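Local coordinates for hypothetical protein (Thermococcus kodakarensis, PDB 2PBZ) that binds ATP and, as a PurP-type ligase, probably catalyses a carbon–nitrogen bond-forming step in the biosynthesis of the purine nucleotide IMP, at residues R113-V117 with R161-I166; E126-I132 with E145-E150; V189-V193 with D270-A275; Y230-V235 with F250-F254. The contacts are given in a common frame with arbitrary orientation. Residue numbers count along the deposited sequence, not the author numbering.

Contact 1: R113-V117 with R161-I166; sequences RVEVV and RVERFI. With ATP (adenosine-5'-triphosphate), chain D.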
# COMPACT_ATOMS: atom_id res chain seq x y z
N ARG A 113 21.94 -8.05 15.44
CA ARG A 113 21.25 -6.89 15.97
C ARG A 113 22.07 -5.62 15.76
O ARG A 113 23.27 -5.67 15.50
CB ARG A 113 20.93 -7.11 17.45
CG ARG A 113 22.05 -6.82 18.43
CD ARG A 113 21.72 -7.39 19.83
NE ARG A 113 22.53 -8.57 20.15
CZ ARG A 113 22.58 -9.67 19.40
NH1 ARG A 113 21.86 -9.76 18.29
NH2 ARG A 113 23.38 -10.69 19.75
N VAL A 114 21.41 -4.47 15.81
CA VAL A 114 22.14 -3.22 15.65
C VAL A 114 23.08 -3.15 16.84
O VAL A 114 22.70 -3.50 17.96
CB VAL A 114 21.23 -2.00 15.69
CG1 VAL A 114 20.33 -2.01 14.48
CG2 VAL A 114 20.39 -2.01 16.97
N GLU A 115 24.31 -2.71 16.59
CA GLU A 115 25.32 -2.60 17.64
C GLU A 115 24.99 -1.46 18.60
O GLU A 115 24.45 -0.42 18.21
CB GLU A 115 26.71 -2.38 17.03
CG GLU A 115 26.89 -1.00 16.38
CD GLU A 115 28.32 -0.74 15.86
OE1 GLU A 115 29.29 -1.22 16.51
OE2 GLU A 115 28.46 -0.04 14.82
N VAL A 116 25.32 -1.67 19.88
CA VAL A 116 25.10 -0.68 20.93
C VAL A 116 26.34 0.21 21.01
O VAL A 116 27.47 -0.24 20.77
CB VAL A 116 24.87 -1.37 22.30
CG1 VAL A 116 24.47 -0.34 23.34
CG2 VAL A 116 23.80 -2.45 22.15
N VAL A 117 26.14 1.48 21.34
CA VAL A 117 27.26 2.40 21.42
C VAL A 117 27.31 3.18 22.70
O VAL A 117 26.37 3.91 23.04
CB VAL A 117 27.23 3.40 20.26
CG1 VAL A 117 28.41 4.34 20.37
CG2 VAL A 117 27.21 2.66 18.92
N ARG A 161 19.42 3.52 25.51
CA ARG A 161 20.55 2.86 24.86
C ARG A 161 20.86 3.69 23.62
O ARG A 161 19.97 4.33 23.06
CB ARG A 161 20.14 1.44 24.47
CG ARG A 161 20.99 0.82 23.38
CD ARG A 161 20.25 -0.32 22.64
NE ARG A 161 20.09 -1.55 23.43
CZ ARG A 161 19.77 -2.73 22.90
NH1 ARG A 161 19.57 -2.84 21.59
NH2 ARG A 161 19.68 -3.81 23.67
N VAL A 162 22.13 3.68 23.20
CA VAL A 162 22.56 4.44 22.03
C VAL A 162 22.96 3.47 20.94
O VAL A 162 23.76 2.56 21.17
CB VAL A 162 23.77 5.32 22.36
CG1 VAL A 162 24.07 6.25 21.19
CG2 VAL A 162 23.49 6.12 23.62
N GLU A 163 22.42 3.67 19.75
CA GLU A 163 22.72 2.77 18.65
C GLU A 163 23.27 3.49 17.44
O GLU A 163 23.03 4.68 17.25
CB GLU A 163 21.46 1.97 18.26
CG GLU A 163 20.70 1.41 19.45
CD GLU A 163 19.55 0.49 19.07
OE1 GLU A 163 18.70 0.88 18.23
OE2 GLU A 163 19.49 -0.63 19.64
N ARG A 164 24.02 2.74 16.63
CA ARG A 164 24.63 3.25 15.41
C ARG A 164 23.47 3.70 14.52
O ARG A 164 22.49 2.98 14.38
CB ARG A 164 25.41 2.13 14.73
CG ARG A 164 26.27 2.55 13.54
CD ARG A 164 27.49 3.36 14.00
NE ARG A 164 28.47 3.55 12.92
CZ ARG A 164 28.26 4.28 11.82
NH1 ARG A 164 27.10 4.91 11.63
NH2 ARG A 164 29.23 4.39 10.91
N PHE A 165 23.58 4.89 13.93
CA PHE A 165 22.52 5.36 13.06
C PHE A 165 22.57 4.58 11.75
O PHE A 165 23.63 4.45 11.13
CB PHE A 165 22.71 6.83 12.73
CG PHE A 165 21.60 7.40 11.90
CD1 PHE A 165 20.49 7.99 12.51
CD2 PHE A 165 21.66 7.37 10.50
CE1 PHE A 165 19.45 8.55 11.75
CE2 PHE A 165 20.62 7.92 9.73
CZ PHE A 165 19.52 8.52 10.36
N ILE A 166 21.42 4.06 11.32
CA ILE A 166 21.37 3.30 10.08
C ILE A 166 20.26 3.82 9.18
O ILE A 166 19.09 3.78 9.54
CB ILE A 166 21.13 1.80 10.34
CG1 ILE A 166 22.24 1.23 11.24
CG2 ILE A 166 21.08 1.06 9.02
CD1 ILE A 166 21.94 -0.17 11.76
PG ATP D . 8.45 1.70 21.31
O1G ATP D . 9.51 0.81 21.96
O2G ATP D . 7.92 2.79 22.43
O3G ATP D . 7.19 0.79 20.79
PB ATP D . 9.65 1.44 18.90
O1B ATP D . 10.70 0.57 19.48
O2B ATP D . 8.42 0.53 18.34
O3B ATP D . 9.11 2.49 20.03
PA ATP D . 10.89 1.63 16.39
O1A ATP D . 9.93 0.74 15.69
O2A ATP D . 12.21 0.80 16.80
O3A ATP D . 10.24 2.37 17.72
O5' ATP D . 11.28 2.90 15.48
C5' ATP D . 11.77 2.53 14.23
C4' ATP D . 12.02 3.85 13.52
O4' ATP D . 13.00 4.68 14.23
C3' ATP D . 12.50 3.66 12.08
O3' ATP D . 11.56 4.24 11.21
C2' ATP D . 13.84 4.34 11.99
O2' ATP D . 13.79 5.42 11.03
C1' ATP D . 14.18 4.84 13.40
N9 ATP D . 15.31 4.04 13.90
C8 ATP D . 15.27 2.97 14.78
N7 ATP D . 16.46 2.51 14.99
C5 ATP D . 17.35 3.22 14.26
C6 ATP D . 18.77 3.20 14.08
N6 ATP D . 19.53 2.24 14.76
N1 ATP D . 19.35 4.11 13.23
C2 ATP D . 18.62 5.04 12.57
N3 ATP D . 17.29 5.09 12.72
C4 ATP D . 16.63 4.22 13.55
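Arg-161 lies along Val-116: its CG is 3.7 Å from Val-116 CG1, and Val-116 CG2 sits over one face of its guanidinium. NH1 donates to Glu-163 OE2 at 2.9 Å, a salt bridge between residues two apart on an extended chain, while NH2 pairs with Asp-103. At Val-162 the backbones meet: Val-117 N gives Val-162 O a short hydrogen bond of 2.6 Å, part of a single bridge that sets Val-116 opposite Glu-163. Beta-branched valines suit such an extended crossing. Glu-163, also held by Arg-131, brings OE2 to 3.1 Å from Val-114 CG2. Arg-164 lays CG 3.6 Å from Glu-115 OE2, the opposite charges staying beyond salt-bridge range, and its carbonyl O accepts from ATP N6 (3.1 Å). Phe-165 puts its ring face under ATP C2. Ile-166 N donates to ATP N1 (2.8 Å), completing the paired backbone reading of adenine seen in ATP-grasp enzymes, and its CD1 makes an apolar contact with Val-114 CG1 at 3.7 Å. The loop 113-117, after helix 99-109, thus crosses strand 161-164 obliquely; that strand's neighbour in the sheet is strand 128-131, while Val-114 reaches strand 261-266.

Contact 2: E126-I132 with E145-E150; sequences ELYFVRI and EGSELE. With ATP (adenosine-5'-triphosphate), chain D.
Glu-145 reaches two ways at the end of this hairpin-like pair: OE1 takes a weak hydrogen bond from Ile-132 N (3.2 Å), while OE2 comes within 2.8 Å of ATP O3A, a close approach of two oxygens. Its chi1, near -32°, lies between wells, and CB packs 3.3 Å from Phe-129 CZ. The segments run antiparallel, 154° apart, extended in the paired strands 128-131 and 147-148, with Leu-127 opposite Leu-149, Phe-129 opposite Ser-147 and Arg-131 opposite Glu-145 (CA-CA 4.1, 4.4 and 5.0 Å). Tyr-128 and Glu-148 form the hydrogen-bonded pair: Tyr-128 N to Glu-148 O is 2.9 Å, the return from Glu-148 N to Tyr-128 O a weak 3.2 Å. Val-130 N then donates to Gly-146 O at 2.9 Å. Gly-146, at phi 116° and psi 146°, has a conformation in which a CB would jam against the preceding carbonyl. Phe-129 (chi1 t) and Ser-147 (chi1 p) form the non-hydrogen-bonded pair and share one sheet face. There the flat Phe-129 ring suits a nucleotide wall, its CE2 3.4 Å from ATP C8 and the base over its face; small Ser-147 leaves it room. Leu-127 CB meets Leu-149 CD2 at 4.2 Å. Such a strand pair over the nucleotide is characteristic of the ATP-grasp fold. Strand 128-131 lies centrally, between edge strand 147-148 and strand 161-164, with Arg-131 touching helix 99-109 and salt-bridged to Glu-163.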
# COMPACT_ATOMS: atom_id res chain seq x y z
N GLU A 126 28.69 12.00 12.77
CA GLU A 126 28.51 10.62 13.17
C GLU A 126 27.32 10.70 14.11
O GLU A 126 27.48 10.86 15.33
CB GLU A 126 29.73 10.10 13.93
CG GLU A 126 29.65 8.61 14.24
CD GLU A 126 29.81 7.74 13.01
OE1 GLU A 126 29.11 8.01 12.00
OE2 GLU A 126 30.64 6.80 13.04
N LEU A 127 26.12 10.64 13.54
CA LEU A 127 24.91 10.69 14.35
C LEU A 127 24.56 9.31 14.88
O LEU A 127 25.00 8.29 14.35
CB LEU A 127 23.74 11.26 13.54
CG LEU A 127 23.84 11.15 12.01
CD1 LEU A 127 24.04 9.69 11.59
CD2 LEU A 127 22.58 11.73 11.40
N TYR A 128 23.76 9.30 15.95
CA TYR A 128 23.35 8.05 16.56
C TYR A 128 21.87 8.09 16.94
O TYR A 128 21.28 9.16 17.04
CB TYR A 128 24.20 7.77 17.81
CG TYR A 128 25.67 7.61 17.51
CD1 TYR A 128 26.53 8.70 17.49
CD2 TYR A 128 26.21 6.35 17.27
CE1 TYR A 128 27.90 8.53 17.23
CE2 TYR A 128 27.57 6.18 17.01
CZ TYR A 128 28.40 7.26 17.00
OH TYR A 128 29.74 7.07 16.78
N PHE A 129 21.30 6.91 17.14
CA PHE A 129 19.90 6.79 17.52
C PHE A 129 19.85 6.48 19.01
O PHE A 129 20.63 5.68 19.50
CB PHE A 129 19.23 5.66 16.73
CG PHE A 129 17.73 5.63 16.84
CD1 PHE A 129 16.94 6.59 16.19
CD2 PHE A 129 17.09 4.65 17.61
CE1 PHE A 129 15.55 6.59 16.31
CE2 PHE A 129 15.69 4.63 17.75
CZ PHE A 129 14.92 5.61 17.09
N VAL A 130 18.95 7.15 19.73
CA VAL A 130 18.77 6.92 21.17
C VAL A 130 17.41 6.24 21.35
O VAL A 130 16.38 6.84 21.05
CB VAL A 130 18.77 8.25 21.95
CG1 VAL A 130 18.65 7.97 23.44
CG2 VAL A 130 20.03 9.04 21.65
N ARG A 131 17.41 5.00 21.83
CA ARG A 131 16.16 4.26 22.02
C ARG A 131 15.57 4.42 23.41
O ARG A 131 16.26 4.81 24.34
CB ARG A 131 16.38 2.77 21.72
CG ARG A 131 15.09 1.98 21.61
CD ARG A 131 14.70 1.73 20.16
NE ARG A 131 15.64 0.82 19.53
CZ ARG A 131 15.88 -0.41 19.98
NH1 ARG A 131 15.25 -0.86 21.06
NH2 ARG A 131 16.77 -1.20 19.36
N ILE A 132 14.27 4.11 23.53
CA ILE A 132 13.50 4.21 24.79
C ILE A 132 13.76 5.51 25.55
O ILE A 132 13.51 6.61 25.03
CB ILE A 132 13.79 3.02 25.75
CG1 ILE A 132 13.21 1.72 25.18
CG2 ILE A 132 13.20 3.30 27.14
CD1 ILE A 132 13.15 0.58 26.20
N GLU A 145 12.12 8.52 21.19
CA GLU A 145 13.40 8.15 20.60
C GLU A 145 14.19 9.43 20.35
O GLU A 145 14.35 10.25 21.25
CB GLU A 145 13.21 7.38 19.28
CG GLU A 145 11.93 6.53 19.22
CD GLU A 145 12.03 5.19 19.93
OE1 GLU A 145 12.63 5.12 21.03
OE2 GLU A 145 11.48 4.21 19.39
N GLY A 146 14.68 9.63 19.13
CA GLY A 146 15.45 10.82 18.84
C GLY A 146 16.89 10.50 18.47
O GLY A 146 17.46 9.53 18.99
N SER A 147 17.47 11.29 17.57
CA SER A 147 18.86 11.07 17.13
C SER A 147 19.72 12.33 17.26
O SER A 147 19.31 13.40 16.80
CB SER A 147 18.89 10.56 15.68
OG SER A 147 18.30 11.48 14.78
N GLU A 148 20.89 12.19 17.88
CA GLU A 148 21.82 13.31 18.08
C GLU A 148 23.12 13.14 17.29
O GLU A 148 23.40 12.06 16.75
CB GLU A 148 22.12 13.48 19.60
CG GLU A 148 22.86 14.79 19.99
CD GLU A 148 22.77 15.15 21.49
OE1 GLU A 148 21.65 15.44 22.00
OE2 GLU A 148 23.83 15.16 22.17
N LEU A 149 23.92 14.21 17.24
CA LEU A 149 25.18 14.22 16.50
C LEU A 149 26.40 14.08 17.42
O LEU A 149 26.35 13.37 18.44
CB LEU A 149 25.29 15.55 15.71
CG LEU A 149 23.96 16.07 15.12
CD1 LEU A 149 23.94 17.61 15.11
CD2 LEU A 149 23.76 15.50 13.72
N GLU A 150 27.49 14.77 17.06
CA GLU A 150 28.74 14.74 17.83
C GLU A 150 28.49 14.92 19.35
O GLU A 150 28.56 13.94 20.09
CB GLU A 150 29.72 15.82 17.32
CG GLU A 150 29.43 17.26 17.76
CD GLU A 150 28.35 17.95 16.92
OE1 GLU A 150 28.66 18.28 15.75
OE2 GLU A 150 27.22 18.15 17.43
PG ATP D . 8.45 1.70 21.31
O1G ATP D . 9.51 0.81 21.96
O2G ATP D . 7.92 2.79 22.43
O3G ATP D . 7.19 0.79 20.79
PB ATP D . 9.65 1.44 18.90
O1B ATP D . 10.70 0.57 19.48
O2B ATP D . 8.42 0.53 18.34
O3B ATP D . 9.11 2.49 20.03
PA ATP D . 10.89 1.63 16.39
O1A ATP D . 9.93 0.74 15.69
O2A ATP D . 12.21 0.80 16.80
O3A ATP D . 10.24 2.37 17.72
O5' ATP D . 11.28 2.90 15.48
C5' ATP D . 11.77 2.53 14.23
C4' ATP D . 12.02 3.85 13.52
O4' ATP D . 13.00 4.68 14.23
C3' ATP D . 12.50 3.66 12.08
O3' ATP D . 11.56 4.24 11.21
C2' ATP D . 13.84 4.34 11.99
O2' ATP D . 13.79 5.42 11.03
C1' ATP D . 14.18 4.84 13.40
N9 ATP D . 15.31 4.04 13.90
C8 ATP D . 15.27 2.97 14.78
N7 ATP D . 16.46 2.51 14.99
C5 ATP D . 17.35 3.22 14.26
C6 ATP D . 18.77 3.20 14.08
N6 ATP D . 19.53 2.24 14.76
N1 ATP D . 19.35 4.11 13.23
C2 ATP D . 18.62 5.04 12.57
N3 ATP D . 17.29 5.09 12.72
C4 ATP D . 16.63 4.22 13.55

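Contact 3: V189-V193 with D270-A275; sequences VDERV and DGGSNA
Charge pairing dominates this buried contact between 189-193, in beta conformation within strand 183-194, and the irregular loop 270-275. Arg-192 (chi1 m, chi2 m) turns its guanidinium to the loop, where NH2 makes a very short salt bridge of 2.5 Å to Asp-270 OD1. Asp-190 (chi1 t) joins the network from two residues back, its OD2 accepting from Arg-192 NE at 2.9 Å and NH2 at 3.1 Å. Hydrogen bonding shapes the loop: Asp-270 (chi1 t) takes Gly-272 N on OD1 at 2.6 Å, an Asx turn, and Asn-274 N donates to Gly-271 O at 3.1 Å. Gly-271 adopts phi 117°, psi -37°, suited to glycine. Close packing sets the register, Asp-190 opposite Gly-272 with CA-CA 5.2 Å; Asp-190 CG lies 3.2 Å from Gly-272 CA, where any CB would clash. Ala-275 CB adds a looser touch, 4.2 Å from Asp-190 OD1. Arg-192 also makes a cation-pi contact with ATP-binding Tyr-172. Two carboxylates sharing one guanidinium leave acceptors in excess, and Asp-270 OD2 is hydrogen-bonded to His-253 NE2.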
# COMPACT_ATOMS: atom_id res chain seq x y z
N VAL A 189 4.83 -8.04 5.64
CA VAL A 189 5.93 -7.14 5.92
C VAL A 189 5.33 -5.74 5.88
O VAL A 189 4.75 -5.31 4.89
CB VAL A 189 7.07 -7.23 4.89
CG1 VAL A 189 8.20 -6.31 5.33
CG2 VAL A 189 7.56 -8.67 4.77
N ASP A 190 5.52 -5.06 6.99
CA ASP A 190 5.01 -3.74 7.18
C ASP A 190 6.11 -2.70 7.10
O ASP A 190 7.29 -3.00 7.23
CB ASP A 190 4.34 -3.71 8.56
CG ASP A 190 3.87 -2.35 8.96
OD1 ASP A 190 2.93 -1.84 8.29
OD2 ASP A 190 4.44 -1.79 9.92
N GLU A 191 5.69 -1.46 6.88
CA GLU A 191 6.58 -0.31 6.83
C GLU A 191 5.83 0.79 7.59
O GLU A 191 4.68 1.07 7.27
CB GLU A 191 6.80 0.10 5.38
CG GLU A 191 7.60 1.37 5.20
CD GLU A 191 8.15 1.50 3.79
OE1 GLU A 191 7.35 1.45 2.82
OE2 GLU A 191 9.39 1.65 3.68
N ARG A 192 6.46 1.38 8.60
CA ARG A 192 5.81 2.42 9.40
C ARG A 192 5.69 3.78 8.72
O ARG A 192 6.54 4.18 7.91
CB ARG A 192 6.57 2.64 10.72
CG ARG A 192 6.93 1.40 11.52
CD ARG A 192 5.83 0.94 12.45
NE ARG A 192 5.48 -0.45 12.23
CZ ARG A 192 5.58 -1.41 13.14
NH1 ARG A 192 6.03 -1.13 14.36
NH2 ARG A 192 5.22 -2.64 12.82
N VAL A 193 4.60 4.48 9.03
CA VAL A 193 4.38 5.83 8.53
C VAL A 193 4.66 6.68 9.77
O VAL A 193 3.90 6.68 10.72
CB VAL A 193 2.93 6.08 8.03
CG1 VAL A 193 2.80 7.53 7.52
CG2 VAL A 193 2.59 5.12 6.92
N ASP A 270 1.67 -7.27 16.21
CA ASP A 270 2.41 -6.04 16.00
C ASP A 270 1.71 -4.70 15.72
O ASP A 270 2.11 -3.67 16.28
CB ASP A 270 3.47 -6.31 14.93
CG ASP A 270 4.18 -5.07 14.52
OD1 ASP A 270 3.62 -4.33 13.67
OD2 ASP A 270 5.28 -4.82 15.05
N GLY A 271 0.70 -4.69 14.86
CA GLY A 271 0.06 -3.42 14.58
C GLY A 271 0.24 -3.08 13.11
O GLY A 271 -0.65 -2.52 12.47
N GLY A 272 1.43 -3.41 12.59
CA GLY A 272 1.70 -3.19 11.19
C GLY A 272 0.91 -4.26 10.46
O GLY A 272 0.92 -4.35 9.23
N SER A 273 0.24 -5.11 11.25
CA SER A 273 -0.59 -6.17 10.69
C SER A 273 -1.98 -5.65 10.32
O SER A 273 -2.79 -6.38 9.76
CB SER A 273 -0.69 -7.36 11.66
OG SER A 273 -1.02 -6.95 12.97
N ASN A 274 -2.25 -4.38 10.63
CA ASN A 274 -3.52 -3.76 10.27
C ASN A 274 -3.48 -3.45 8.76
O ASN A 274 -4.52 -3.25 8.13
CB ASN A 274 -3.76 -2.44 11.03
CG ASN A 274 -4.11 -2.65 12.50
OD1 ASN A 274 -4.90 -3.52 12.84
ND2 ASN A 274 -3.54 -1.83 13.36
N ALA A 275 -2.28 -3.40 8.20
CA ALA A 275 -2.14 -3.12 6.78
C ALA A 275 -2.62 -4.35 6.01
O ALA A 275 -2.68 -5.44 6.57
CB ALA A 275 -0.67 -2.81 6.43

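Contact 4: Y230-V235 with F250-F254; sequences YGLAFV and FALHF
Helix 230-235 lies across strand 250-254 with its axis 10.1 Å away and their N-to-C directions 127° apart; Gly-231 faces Leu-252, CA-CA 7.8 Å. The strand raises Phe-250, Leu-252 and Phe-254 toward the helix. Leu-252 (chi1 m, chi2 t) is the central bump: its CD1 rests against the bare backbone at Gly-231, 4.2 Å from the CA. Its CD2 stands over the Phe-234 ring, 4.2 Å from the centroid, a CH-pi contact. Phe-250 (chi1 p) touches both Phe-234 (chi1 t) and Val-235: CE1 is 3.4 Å from Phe-234 CD2, CZ 4.0 Å from Val-235 CG2. The two phenyl planes lie 17° apart but slid, centroids 5.3 Å apart, so they barely overlap. At the other end Phe-254 (chi1 m) meets Tyr-230 (chi1 m) rim to rim, CZ to CD1 3.7 Å, centroids 6.0 Å apart. Flat rings suit these gaps, and the Tyr-230 hydroxyl reaches Gln-226. No hydrogen bond crosses the interface; it is the apolar layer of a helix packed on an antiparallel sheet, here consistent with the ATP-grasp fold.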
# COMPACT_ATOMS: atom_id res chain seq x y z
N TYR A 230 15.52 -16.77 10.32
CA TYR A 230 15.64 -16.04 11.58
C TYR A 230 14.41 -16.32 12.43
O TYR A 230 14.51 -16.49 13.64
CB TYR A 230 15.72 -14.54 11.32
CG TYR A 230 17.05 -14.06 10.79
CD1 TYR A 230 17.13 -12.87 10.07
CD2 TYR A 230 18.21 -14.80 10.98
CE1 TYR A 230 18.35 -12.43 9.56
CE2 TYR A 230 19.44 -14.36 10.47
CZ TYR A 230 19.50 -13.18 9.76
OH TYR A 230 20.69 -12.73 9.25
N GLY A 231 13.25 -16.38 11.78
CA GLY A 231 12.00 -16.64 12.49
C GLY A 231 11.98 -18.01 13.13
O GLY A 231 11.61 -18.16 14.31
N LEU A 232 12.38 -19.02 12.36
CA LEU A 232 12.44 -20.39 12.86
C LEU A 232 13.32 -20.45 14.08
O LEU A 232 12.97 -21.05 15.09
CB LEU A 232 13.00 -21.32 11.78
CG LEU A 232 11.96 -21.99 10.89
CD1 LEU A 232 12.68 -22.93 9.92
CD2 LEU A 232 10.98 -22.79 11.74
N ALA A 233 14.48 -19.81 13.98
CA ALA A 233 15.43 -19.80 15.07
C ALA A 233 14.83 -19.13 16.29
O ALA A 233 15.04 -19.57 17.41
CB ALA A 233 16.70 -19.09 14.65
N PHE A 234 14.08 -18.06 16.06
CA PHE A 234 13.47 -17.33 17.16
C PHE A 234 12.51 -18.24 17.93
O PHE A 234 12.49 -18.23 19.16
CB PHE A 234 12.72 -16.11 16.64
CG PHE A 234 12.24 -15.20 17.72
CD1 PHE A 234 13.13 -14.39 18.42
CD2 PHE A 234 10.89 -15.17 18.07
CE1 PHE A 234 12.69 -13.56 19.47
CE2 PHE A 234 10.43 -14.35 19.11
CZ PHE A 234 11.34 -13.55 19.81
N VAL A 235 11.70 -18.99 17.19
CA VAL A 235 10.75 -19.89 17.79
C VAL A 235 11.46 -20.92 18.65
O VAL A 235 11.06 -21.17 19.78
CB VAL A 235 9.92 -20.60 16.72
CG1 VAL A 235 9.02 -21.64 17.36
CG2 VAL A 235 9.10 -19.58 15.96
N PHE A 250 3.89 -12.71 16.32
CA PHE A 250 5.07 -12.07 16.87
C PHE A 250 5.73 -11.39 15.68
O PHE A 250 5.42 -11.72 14.54
CB PHE A 250 6.01 -13.08 17.58
CG PHE A 250 6.72 -14.05 16.67
CD1 PHE A 250 8.05 -13.85 16.33
CD2 PHE A 250 6.07 -15.17 16.17
CE1 PHE A 250 8.72 -14.76 15.51
CE2 PHE A 250 6.72 -16.08 15.35
CZ PHE A 250 8.06 -15.88 15.02
N ALA A 251 6.60 -10.43 15.94
CA ALA A 251 7.26 -9.74 14.85
C ALA A 251 8.70 -9.40 15.16
O ALA A 251 9.06 -9.09 16.29
CB ALA A 251 6.49 -8.47 14.50
N LEU A 252 9.52 -9.45 14.12
CA LEU A 252 10.91 -9.11 14.24
C LEU A 252 11.05 -7.77 13.52
O LEU A 252 10.51 -7.58 12.44
CB LEU A 252 11.78 -10.18 13.58
CG LEU A 252 11.58 -11.58 14.15
CD1 LEU A 252 12.39 -12.59 13.38
CD2 LEU A 252 11.98 -11.58 15.61
N HIS A 253 11.74 -6.83 14.14
CA HIS A 253 11.93 -5.51 13.54
C HIS A 253 13.35 -5.37 13.00
O HIS A 253 14.32 -5.67 13.68
CB HIS A 253 11.61 -4.43 14.58
CG HIS A 253 10.22 -4.52 15.14
ND1 HIS A 253 9.77 -3.73 16.18
CD2 HIS A 253 9.18 -5.32 14.80
CE1 HIS A 253 8.51 -4.03 16.44
NE2 HIS A 253 8.13 -4.99 15.62
N PHE A 254 13.47 -4.92 11.76
CA PHE A 254 14.78 -4.79 11.15
C PHE A 254 15.08 -3.48 10.48
O PHE A 254 14.20 -2.72 10.12
CB PHE A 254 15.00 -5.86 10.07
CG PHE A 254 15.10 -7.25 10.59
CD1 PHE A 254 13.98 -8.09 10.59
CD2 PHE A 254 16.32 -7.75 11.03
CE1 PHE A 254 14.09 -9.42 11.02
CE2 PHE A 254 16.44 -9.07 11.46
CZ PHE A 254 15.33 -9.90 11.46

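Contacts 1 and 2 share the antiparallel sheet 147-148, 128-131, 161-164; their centres lie 9 Å apart and both touch ATP. Contact 2 is nested along the chain inside the loop that contact 1 closes. Contacts 3 and 4 follow in series, with contact 4 nested inside contact 3; their centres are 15 Å apart, and both reach the five-stranded antiparallel sheet that includes strands 183-194 and 249-255. A probable hydrogen bond between Asp-270 OD2 and His-253 NE2 ties them directly. Contacts 1 and 3 are about 23 Å apart between centres and do not touch. ATP, meeting Phe-129 on the smaller sheet and Tyr-172 on the larger, lies between the two, consistent with an ATP-grasp architecture.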